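Local structure of GTPase activator-like protein (Chaetomium thermophilum, 5HIU) at residues L147-R158 and I217-D226; A355-F366 and W382-C392. The protein is the TSC2 counterpart of this fungus, probably a GTPase activator, and is represented here by its all-helical N-terminal part. All coordinates share one frame; numbering follows the deposited sequence.

Interaction 1 of 2, residues L147-R158 and I217-D226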
loop_
_atom_site.group_PDB
_atom_site.type_symbol
_atom_site.label_atom_id
_atom_site.label_comp_id
_atom_site.label_asym_id
_atom_site.label_seq_id
_atom_site.Cartn_x
_atom_site.Cartn_y
_atom_site.Cartn_z
ATOM N N LEU A 147 8.155 2.115 11.926
ATOM C CA LEU A 147 6.808 2.019 11.396
ATOM C C LEU A 147 5.886 1.475 12.453
ATOM O O LEU A 147 4.784 1.983 12.656
ATOM C CB LEU A 147 6.742 1.066 10.203
ATOM C CG LEU A 147 6.702 1.666 8.814
ATOM C CD1 LEU A 147 6.654 0.515 7.819
ATOM C CD2 LEU A 147 5.504 2.571 8.643
ATOM N N ASN A 148 6.335 0.396 13.093
ATOM C CA ASN A 148 5.560 -0.239 14.136
ATOM C C ASN A 148 5.307 0.810 15.214
ATOM O O ASN A 148 4.166 1.119 15.526
ATOM C CB ASN A 148 6.318 -1.443 14.676
ATOM C CG ASN A 148 5.491 -2.302 15.628
ATOM O OD1 ASN A 148 4.305 -2.540 15.431
ATOM N ND2 ASN A 148 6.139 -2.799 16.651
ATOM N N GLN A 149 6.378 1.399 15.734
ATOM C CA GLN A 149 6.254 2.437 16.736
ATOM C C GLN A 149 5.286 3.485 16.253
ATOM O O GLN A 149 4.316 3.803 16.956
ATOM C CB GLN A 149 7.591 3.118 16.998
ATOM C CG GLN A 149 8.527 2.389 17.950
ATOM C CD GLN A 149 9.755 3.224 18.309
ATOM O OE1 GLN A 149 9.743 4.476 18.241
ATOM N NE2 GLN A 149 10.833 2.538 18.688
ATOM N N ALA A 150 5.530 4.017 15.053
ATOM C CA ALA A 150 4.828 5.232 14.631
ATOM C C ALA A 150 3.351 4.960 14.455
ATOM O O ALA A 150 2.495 5.717 14.923
ATOM C CB ALA A 150 5.410 5.806 13.358
ATOM N N TYR A 151 3.048 3.858 13.800
ATOM C CA TYR A 151 1.670 3.480 13.651
ATOM C C TYR A 151 0.996 3.280 15.025
ATOM O O TYR A 151 -0.019 3.917 15.304
ATOM C CB TYR A 151 1.523 2.233 12.794
ATOM C CG TYR A 151 0.090 1.837 12.771
ATOM C CD1 TYR A 151 -0.839 2.642 12.135
ATOM C CD2 TYR A 151 -0.352 0.709 13.445
ATOM C CE1 TYR A 151 -2.168 2.310 12.114
ATOM C CE2 TYR A 151 -1.690 0.364 13.437
ATOM C CZ TYR A 151 -2.591 1.168 12.766
ATOM O OH TYR A 151 -3.923 0.851 12.769
ATOM N N ARG A 152 1.577 2.427 15.871
ATOM C CA ARG A 152 1.060 2.195 17.239
ATOM C C ARG A 152 0.667 3.503 17.928
ATOM O O ARG A 152 -0.424 3.611 18.488
ATOM C CB ARG A 152 2.087 1.450 18.097
ATOM C CG ARG A 152 1.511 0.835 19.366
ATOM C CD ARG A 152 2.320 -0.366 19.848
ATOM N NE ARG A 152 2.370 -1.427 18.830
ATOM C CZ ARG A 152 1.759 -2.614 18.896
ATOM N NH1 ARG A 152 1.033 -2.964 19.954
ATOM N NH2 ARG A 152 1.892 -3.477 17.887
ATOM N N ALA A 153 1.545 4.501 17.848
ATOM C CA ALA A 153 1.302 5.789 18.494
ATOM C C ALA A 153 0.227 6.617 17.802
ATOM O O ALA A 153 -0.395 7.475 18.422
ATOM C CB ALA A 153 2.590 6.590 18.594
ATOM N N ALA A 154 -0.002 6.393 16.518
ATOM C CA ALA A 154 -1.074 7.128 15.857
ATOM C C ALA A 154 -2.399 6.516 16.219
ATOM O O ALA A 154 -3.357 7.231 16.463
ATOM C CB ALA A 154 -0.890 7.145 14.352
ATOM N N ARG A 155 -2.444 5.192 16.280
ATOM C CA ARG A 155 -3.699 4.504 16.509
ATOM C C ARG A 155 -4.221 4.850 17.885
ATOM O O ARG A 155 -5.428 5.050 18.079
ATOM C CB ARG A 155 -3.551 2.987 16.356
ATOM C CG ARG A 155 -3.354 2.207 17.643
ATOM C CD ARG A 155 -3.398 0.733 17.331
ATOM N NE ARG A 155 -2.899 -0.091 18.424
ATOM C CZ ARG A 155 -2.579 -1.379 18.304
ATOM N NH1 ARG A 155 -2.686 -2.008 17.131
ATOM N NH2 ARG A 155 -2.141 -2.043 19.366
ATOM N N ASP A 156 -3.300 4.912 18.835
ATOM C CA ASP A 156 -3.661 5.217 20.199
ATOM C C ASP A 156 -4.233 6.635 20.261
ATOM O O ASP A 156 -5.366 6.816 20.716
ATOM C CB ASP A 156 -2.459 5.016 21.128
ATOM C CG ASP A 156 -2.010 3.543 21.213
ATOM O OD1 ASP A 156 -2.650 2.658 20.599
ATOM O OD2 ASP A 156 -1.003 3.269 21.895
ATOM N N ALA A 157 -3.495 7.623 19.757
ATOM C CA ALA A 157 -3.986 9.011 19.698
ATOM C C ALA A 157 -5.399 9.088 19.147
ATOM O O ALA A 157 -6.254 9.786 19.697
ATOM C CB ALA A 157 -3.071 9.868 18.843
ATOM N N ARG A 158 -5.628 8.353 18.064
ATOM C CA ARG A 158 -6.921 8.299 17.395
ATOM C C ARG A 158 -8.001 7.578 18.222
ATOM O O ARG A 158 -9.185 7.878 18.079
ATOM C CB ARG A 158 -6.770 7.583 16.057
ATOM C CG ARG A 158 -5.862 8.256 15.037
ATOM C CD ARG A 158 -5.278 7.232 14.056
ATOM N NE ARG A 158 -4.404 7.865 13.068
ATOM C CZ ARG A 158 -3.810 7.251 12.041
ATOM N NH1 ARG A 158 -3.974 5.954 11.816
ATOM N NH2 ARG A 158 -3.035 7.952 11.222
ATOM N N ILE A 217 -1.077 -2.424 8.681
ATOM C CA ILE A 217 -1.610 -1.078 8.692
ATOM C C ILE A 217 -2.733 -0.913 7.670
ATOM O O ILE A 217 -3.734 -0.265 7.945
ATOM C CB ILE A 217 -0.494 -0.063 8.463
ATOM C CG1 ILE A 217 0.457 -0.095 9.669
ATOM C CG2 ILE A 217 -1.047 1.333 8.268
ATOM C CD1 ILE A 217 1.805 0.525 9.377
ATOM N N CYS A 218 -2.582 -1.524 6.506
ATOM C CA CYS A 218 -3.627 -1.503 5.501
ATOM C C CYS A 218 -4.945 -2.061 6.016
ATOM O O CYS A 218 -5.999 -1.457 5.851
ATOM C CB CYS A 218 -3.194 -2.288 4.275
ATOM S SG CYS A 218 -2.129 -1.345 3.158
ATOM N N MET A 219 -4.897 -3.206 6.674
ATOM C CA MET A 219 -6.121 -3.859 7.085
ATOM C C MET A 219 -6.674 -3.340 8.385
ATOM O O MET A 219 -7.718 -3.797 8.821
ATOM C CB MET A 219 -5.907 -5.370 7.150
ATOM C CG MET A 219 -5.569 -5.969 5.792
ATOM S SD MET A 219 -6.694 -5.433 4.473
ATOM C CE MET A 219 -8.170 -6.251 5.080
ATOM N N LEU A 220 -6.004 -2.407 9.041
ATOM C CA LEU A 220 -6.590 -1.845 10.249
ATOM C C LEU A 220 -6.068 -0.477 10.421
ATOM O O LEU A 220 -5.031 -0.284 11.000
ATOM C CB LEU A 220 -6.323 -2.721 11.482
ATOM C CG LEU A 220 -4.903 -3.169 11.843
ATOM C CD1 LEU A 220 -4.239 -2.238 12.842
ATOM C CD2 LEU A 220 -4.944 -4.558 12.446
ATOM N N THR A 221 -6.746 0.488 9.838
ATOM C CA THR A 221 -6.377 1.871 10.045
ATOM C C THR A 221 -7.598 2.693 9.771
ATOM O O THR A 221 -8.325 2.449 8.809
ATOM C CB THR A 221 -5.204 2.309 9.153
ATOM O OG1 THR A 221 -4.897 3.684 9.393
ATOM C CG2 THR A 221 -5.529 2.129 7.688
ATOM N N SER A 222 -7.830 3.667 10.635
ATOM C CA SER A 222 -9.038 4.461 10.570
ATOM C C SER A 222 -8.874 5.578 9.553
ATOM O O SER A 222 -9.851 6.241 9.218
ATOM C CB SER A 222 -9.387 4.994 11.969
ATOM O OG SER A 222 -8.248 5.438 12.692
ATOM N N VAL A 223 -7.646 5.759 9.043
ATOM C CA VAL A 223 -7.294 6.920 8.218
ATOM C C VAL A 223 -6.833 6.542 6.804
ATOM O O VAL A 223 -5.792 5.928 6.592
ATOM C CB VAL A 223 -6.207 7.781 8.891
ATOM C CG1 VAL A 223 -6.103 9.129 8.188
ATOM C CG2 VAL A 223 -6.523 7.980 10.369
ATOM N N GLU A 224 -7.641 6.949 5.844
ATOM C CA GLU A 224 -7.438 6.698 4.441
ATOM C C GLU A 224 -6.036 7.091 3.966
ATOM O O GLU A 224 -5.439 6.408 3.124
ATOM C CB GLU A 224 -8.520 7.465 3.683
ATOM C CG GLU A 224 -8.366 7.533 2.185
ATOM C CD GLU A 224 -9.685 7.778 1.481
ATOM O OE1 GLU A 224 -10.745 7.705 2.135
ATOM O OE2 GLU A 224 -9.670 8.037 0.261
ATOM N N ASP A 225 -5.499 8.177 4.504
ATOM C CA ASP A 225 -4.164 8.650 4.103
ATOM C C ASP A 225 -3.077 7.622 4.371
ATOM O O ASP A 225 -2.177 7.485 3.553
ATOM C CB ASP A 225 -3.801 9.984 4.775
ATOM C CG ASP A 225 -4.374 11.190 4.042
ATOM O OD1 ASP A 225 -4.735 11.095 2.837
ATOM O OD2 ASP A 225 -4.484 12.251 4.691
ATOM N N ASP A 226 -3.171 6.911 5.502
ATOM C CA ASP A 226 -2.336 5.747 5.760
ATOM C C ASP A 226 -2.450 4.718 4.631
ATOM O O ASP A 226 -1.459 4.114 4.239
ATOM C CB ASP A 226 -2.726 5.070 7.077
ATOM C CG ASP A 226 -2.524 5.960 8.308
ATOM O OD1 ASP A 226 -1.780 6.958 8.220
ATOM O OD2 ASP A 226 -3.109 5.639 9.375
#
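Tyr151 lays one face of its ring over Ile217. Ile217 CG1 sits 3.9 Å from the centroid of the Tyr151 ring, 19° off the normal, a CH-pi contact. With CG anti to the backbone N (chi1 176°), the ring leaves helix 139-163 toward the turn at 220-223. There Tyr151 OH donates to the backbone Leu220 O. The modelled 2.4 Å between Tyr151 OH and Leu220 O is too short to be taken exactly. Leu220 CD1 packs against Tyr151 CE2.

Arg158 makes the charged half of the contact. Its extended chain brings NH1 and NH2 end-on to one oxygen of Asp226 in a salt bridge. Arg158 NH1 lies 2.6 Å and Arg158 NH2 3.0 Å from Asp226 OD2. The guanidinium and carboxylate are nearly coplanar, 27° apart. Thr221 OG1 donates to the anti lone pair of the same Asp226 OD2 at 2.6 Å, so three donors grip this atom and should help fix the carboxylate's rotation. Val223 CG2 lies 3.3 Å above the centre of the guanidinium plane of Arg158, and Ala154 CB lies over the other face. Asp181 pairs with Arg158 NE.

Side chains of one helix thus hold the turn joining helices 204-219 and 224-240, consistent with the side-by-side helix packing of an alpha-solenoid.

Interaction 2 of 2, residues A355-F366 and W382-C392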
loop_
_atom_site.group_PDB
_atom_site.type_symbol
_atom_site.label_atom_id
_atom_site.label_comp_id
_atom_site.label_asym_id
_atom_site.label_seq_id
_atom_site.Cartn_x
_atom_site.Cartn_y
_atom_site.Cartn_z
ATOM N N ALA A 355 -23.769 -11.123 -6.915
ATOM C CA ALA A 355 -24.370 -11.531 -8.151
ATOM C C ALA A 355 -24.235 -10.391 -9.152
ATOM O O ALA A 355 -23.887 -10.629 -10.298
ATOM C CB ALA A 355 -25.839 -11.885 -7.934
ATOM N N THR A 356 -24.497 -9.155 -8.722
ATOM C CA THR A 356 -24.341 -7.995 -9.610
ATOM C C THR A 356 -22.914 -7.895 -10.190
ATOM O O THR A 356 -22.756 -7.546 -11.365
ATOM C CB THR A 356 -24.723 -6.666 -8.914
ATOM O OG1 THR A 356 -26.027 -6.782 -8.334
ATOM C CG2 THR A 356 -24.734 -5.494 -9.898
ATOM N N GLU A 357 -21.892 -8.203 -9.377
ATOM C CA GLU A 357 -20.479 -8.143 -9.818
ATOM C C GLU A 357 -20.127 -9.273 -10.780
ATOM O O GLU A 357 -19.650 -9.011 -11.892
ATOM C CB GLU A 357 -19.503 -8.129 -8.629
ATOM C CG GLU A 357 -19.535 -6.837 -7.833
ATOM C CD GLU A 357 -19.322 -5.602 -8.713
ATOM O OE1 GLU A 357 -18.145 -5.297 -9.084
ATOM O OE2 GLU A 357 -20.334 -4.929 -9.030
ATOM N N ILE A 358 -20.375 -10.515 -10.364
ATOM C CA ILE A 358 -20.254 -11.664 -11.271
ATOM C C ILE A 358 -20.743 -11.275 -12.664
ATOM O O ILE A 358 -20.041 -11.465 -13.649
ATOM C CB ILE A 358 -21.084 -12.881 -10.816
ATOM C CG1 ILE A 358 -20.601 -13.427 -9.461
ATOM C CG2 ILE A 358 -21.009 -13.978 -11.872
ATOM C CD1 ILE A 358 -19.336 -14.264 -9.517
ATOM N N LEU A 359 -21.949 -10.724 -12.716
ATOM C CA LEU A 359 -22.542 -10.265 -13.954
ATOM C C LEU A 359 -21.727 -9.147 -14.578
ATOM O O LEU A 359 -21.461 -9.171 -15.778
ATOM C CB LEU A 359 -23.980 -9.767 -13.737
ATOM C CG LEU A 359 -25.118 -10.776 -13.493
ATOM C CD1 LEU A 359 -26.482 -10.081 -13.518
ATOM C CD2 LEU A 359 -25.089 -11.902 -14.517
ATOM N N ARG A 360 -21.348 -8.153 -13.786
ATOM C CA ARG A 360 -20.666 -6.971 -14.339
ATOM C C ARG A 360 -19.380 -7.378 -15.048
ATOM O O ARG A 360 -19.044 -6.840 -16.096
ATOM C CB ARG A 360 -20.433 -5.879 -13.269
ATOM C CG ARG A 360 -19.398 -4.814 -13.662
ATOM C CD ARG A 360 -19.721 -3.374 -13.278
ATOM N NE ARG A 360 -20.044 -3.236 -11.855
ATOM C CZ ARG A 360 -21.141 -2.639 -11.375
ATOM N NH1 ARG A 360 -22.035 -2.066 -12.188
ATOM N NH2 ARG A 360 -21.341 -2.592 -10.062
ATOM N N LEU A 361 -18.690 -8.352 -14.480
ATOM C CA LEU A 361 -17.507 -8.938 -15.104
ATOM C C LEU A 361 -17.894 -9.534 -16.451
ATOM O O LEU A 361 -17.391 -9.116 -17.498
ATOM C CB LEU A 361 -16.906 -10.023 -14.191
ATOM C CG LEU A 361 -15.509 -10.526 -14.537
ATOM C CD1 LEU A 361 -14.815 -11.019 -13.285
ATOM C CD2 LEU A 361 -15.501 -11.612 -15.608
ATOM N N ILE A 362 -18.838 -10.468 -16.414
ATOM C CA ILE A 362 -19.305 -11.141 -17.619
ATOM C C ILE A 362 -19.763 -10.098 -18.633
ATOM O O ILE A 362 -19.443 -10.192 -19.807
ATOM C CB ILE A 362 -20.413 -12.175 -17.317
ATOM C CG1 ILE A 362 -19.867 -13.303 -16.418
ATOM C CG2 ILE A 362 -20.946 -12.790 -18.608
ATOM C CD1 ILE A 362 -20.937 -14.257 -15.910
ATOM N N ASN A 363 -20.445 -9.062 -18.183
ATOM C CA ASN A 363 -20.851 -8.017 -19.110
ATOM C C ASN A 363 -19.692 -7.272 -19.738
ATOM O O ASN A 363 -19.813 -6.781 -20.847
ATOM C CB ASN A 363 -21.771 -7.029 -18.430
ATOM C CG ASN A 363 -23.211 -7.425 -18.549
ATOM O OD1 ASN A 363 -23.690 -7.675 -19.650
ATOM N ND2 ASN A 363 -23.916 -7.490 -17.426
ATOM N N SER A 364 -18.572 -7.182 -19.038
ATOM C CA SER A 364 -17.406 -6.521 -19.597
ATOM C C SER A 364 -16.652 -7.431 -20.564
ATOM O O SER A 364 -15.853 -6.948 -21.373
ATOM C CB SER A 364 -16.457 -6.072 -18.495
ATOM O OG SER A 364 -15.954 -7.206 -17.827
ATOM N N LEU A 365 -16.875 -8.739 -20.454
ATOM C CA LEU A 365 -16.354 -9.701 -21.432
ATOM C C LEU A 365 -17.066 -9.653 -22.791
ATOM O O LEU A 365 -16.425 -9.774 -23.823
ATOM C CB LEU A 365 -16.447 -11.111 -20.886
ATOM C CG LEU A 365 -15.483 -11.442 -19.771
ATOM C CD1 LEU A 365 -15.710 -12.888 -19.383
ATOM C CD2 LEU A 365 -14.027 -11.217 -20.167
ATOM N N PHE A 366 -18.384 -9.498 -22.794
ATOM C CA PHE A 366 -19.124 -9.493 -24.037
ATOM C C PHE A 366 -19.109 -8.130 -24.709
ATOM O O PHE A 366 -19.352 -8.032 -25.913
ATOM C CB PHE A 366 -20.557 -9.965 -23.812
ATOM C CG PHE A 366 -20.674 -11.443 -23.604
ATOM C CD1 PHE A 366 -20.790 -12.298 -24.687
ATOM C CD2 PHE A 366 -20.671 -11.978 -22.332
ATOM C CE1 PHE A 366 -20.889 -13.666 -24.500
ATOM C CE2 PHE A 366 -20.774 -13.340 -22.137
ATOM C CZ PHE A 366 -20.882 -14.189 -23.221
ATOM N N TRP A 382 -19.765 -20.965 -25.093
ATOM C CA TRP A 382 -20.314 -19.935 -24.209
ATOM C C TRP A 382 -21.369 -20.447 -23.226
ATOM O O TRP A 382 -21.807 -19.688 -22.353
ATOM C CB TRP A 382 -20.878 -18.757 -25.030
ATOM C CG TRP A 382 -19.828 -17.932 -25.737
ATOM C CD1 TRP A 382 -18.472 -18.061 -25.621
ATOM C CD2 TRP A 382 -20.048 -16.817 -26.621
ATOM N NE1 TRP A 382 -17.841 -17.121 -26.397
ATOM C CE2 TRP A 382 -18.783 -16.347 -27.024
ATOM C CE3 TRP A 382 -21.188 -16.185 -27.121
ATOM C CZ2 TRP A 382 -18.622 -15.278 -27.902
ATOM C CZ3 TRP A 382 -21.023 -15.120 -28.005
ATOM C CH2 TRP A 382 -19.741 -14.682 -28.383
ATOM N N GLU A 383 -21.773 -21.716 -23.358
ATOM C CA GLU A 383 -22.722 -22.321 -22.413
ATOM C C GLU A 383 -22.196 -22.228 -20.990
ATOM O O GLU A 383 -22.898 -21.729 -20.104
ATOM C CB GLU A 383 -23.027 -23.790 -22.751
ATOM C CG GLU A 383 -23.888 -24.496 -21.702
ATOM C CD GLU A 383 -24.663 -25.687 -22.261
ATOM O OE1 GLU A 383 -25.900 -25.576 -22.443
ATOM O OE2 GLU A 383 -24.036 -26.738 -22.524
ATOM N N PRO A 384 -20.954 -22.686 -20.763
ATOM C CA PRO A 384 -20.493 -22.646 -19.383
ATOM C C PRO A 384 -20.726 -21.269 -18.769
ATOM O O PRO A 384 -21.346 -21.180 -17.702
ATOM C CB PRO A 384 -18.997 -22.981 -19.493
ATOM C CG PRO A 384 -18.842 -23.673 -20.816
ATOM C CD PRO A 384 -19.873 -23.049 -21.702
ATOM N N ILE A 385 -20.290 -20.211 -19.467
ATOM C CA ILE A 385 -20.421 -18.833 -18.964
ATOM C C ILE A 385 -21.863 -18.425 -18.868
ATOM O O ILE A 385 -22.263 -17.791 -17.899
ATOM C CB ILE A 385 -19.682 -17.793 -19.832
ATOM C CG1 ILE A 385 -18.188 -18.018 -19.712
ATOM C CG2 ILE A 385 -19.956 -16.367 -19.348
ATOM C CD1 ILE A 385 -17.347 -17.182 -20.646
ATOM N N PHE A 386 -22.648 -18.786 -19.873
ATOM C CA PHE A 386 -24.070 -18.468 -19.853
ATOM C C PHE A 386 -24.790 -19.140 -18.680
ATOM O O PHE A 386 -25.795 -18.616 -18.192
ATOM C CB PHE A 386 -24.736 -18.856 -21.174
ATOM C CG PHE A 386 -24.539 -17.856 -22.279
ATOM C CD1 PHE A 386 -24.719 -16.493 -22.052
ATOM C CD2 PHE A 386 -24.212 -18.277 -23.563
ATOM C CE1 PHE A 386 -24.550 -15.576 -23.074
ATOM C CE2 PHE A 386 -24.040 -17.363 -24.587
ATOM C CZ PHE A 386 -24.212 -16.010 -24.346
ATOM N N ASP A 387 -24.280 -20.288 -18.231
ATOM C CA ASP A 387 -24.901 -21.009 -17.118
ATOM C C ASP A 387 -24.647 -20.269 -15.811
ATOM O O ASP A 387 -25.558 -20.148 -14.986
ATOM C CB ASP A 387 -24.415 -22.467 -17.042
ATOM N N VAL A 388 -23.423 -19.753 -15.639
ATOM C CA VAL A 388 -23.115 -18.868 -14.509
ATOM C C VAL A 388 -24.009 -17.637 -14.568
ATOM O O VAL A 388 -24.666 -17.280 -13.586
ATOM C CB VAL A 388 -21.654 -18.384 -14.491
ATOM C CG1 VAL A 388 -21.450 -17.397 -13.347
ATOM C CG2 VAL A 388 -20.678 -19.545 -14.345
ATOM N N ALA A 389 -24.033 -16.991 -15.726
ATOM C CA ALA A 389 -24.800 -15.772 -15.881
ATOM C C ALA A 389 -26.202 -15.950 -15.367
ATOM O O ALA A 389 -26.720 -15.070 -14.690
ATOM C CB ALA A 389 -24.833 -15.341 -17.333
ATOM N N ALA A 390 -26.804 -17.098 -15.683
ATOM C CA ALA A 390 -28.196 -17.386 -15.326
ATOM C C ALA A 390 -28.353 -17.556 -13.827
ATOM O O ALA A 390 -29.295 -17.035 -13.230
ATOM C CB ALA A 390 -28.682 -18.634 -16.049
ATOM N N GLN A 391 -27.417 -18.273 -13.221
ATOM C CA GLN A 391 -27.385 -18.410 -11.771
ATOM C C GLN A 391 -27.442 -17.049 -11.059
ATOM O O GLN A 391 -28.071 -16.940 -10.013
ATOM C CB GLN A 391 -26.142 -19.184 -11.342
ATOM C CG GLN A 391 -26.211 -19.701 -9.917
ATOM C CD GLN A 391 -25.611 -21.084 -9.763
ATOM O OE1 GLN A 391 -25.163 -21.691 -10.733
ATOM N NE2 GLN A 391 -25.608 -21.595 -8.537
ATOM N N CYS A 392 -26.814 -16.019 -11.629
ATOM C CA CYS A 392 -26.919 -14.650 -11.089
ATOM C C CYS A 392 -28.303 -14.034 -11.291
ATOM O O CYS A 392 -28.628 -13.022 -10.665
ATOM C CB CYS A 392 -25.885 -13.712 -11.730
ATOM S SG CYS A 392 -24.224 -14.390 -11.826
#
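Phe366 turns its edge to the face of Trp382 in a T-shaped pair, with the planes at 86°. Phe366 CE1 stands 3.6 Å from Trp382 CE3, nearer the rim than the centre of the indole. Phe386 joins the cluster differently. Its ring is nearly parallel to that of Phe366 but slid aside, so the two barely overlap and meet at Phe366 CZ and Phe386 CE1, 3.9 Å apart. Phe386 also stacks with Phe454, and Trp382 NE1 is bound to Leu377 O.

Aliphatic contacts continue along the pair. Ile362 CG2 and Ile385 CG2 touch at 3.8 Å as their side chains slide past each other. Each CG2 is anti to its own backbone N, which turns the two methyls to one another. Ile358 CG2 meets Val388 CG1 at 3.7 Å, the side chains crossing at about a right angle. Ile362 CD1 reaches the backbone and CB of Ala389.

Cys392 closes the other end. Its SG lies beside Ile358 CG2, and its CB beside Leu359 CD2. Ala355 and Cys392 have the closest CA atoms of the contact, 5.0 Å apart.

The helices run roughly antiparallel, at 146°, with axes 9.6 Å apart at closest approach. All the touching residues are buried, so the contact rests on apolar burial and ring shape, without polar or charged bonds between the segments.

In the fold
From the N terminus, six helices precede helix 139-163; the chain then forms helices 179-198 and 204-219. Interaction 1 closes this loop of 58 residues, when the end of helix 204-219 and the turn into helix 224-240 come back to residues 147-158. The chain runs on through several more helices before helix 352-366. Interaction 2 closes a much shorter loop, 15 residues without helix or strand, and forms a helical hairpin with helix 383-391. The two contacts follow in series and neither nest nor cross. The centres of interactions 1 and 2 are about 39 Å apart, and the nearest atoms of interactions 1 and 2 about 17 Å apart. Interaction 1 ties helices near the middle of the elongated fold; interaction 2 joins helices toward its C-terminal end.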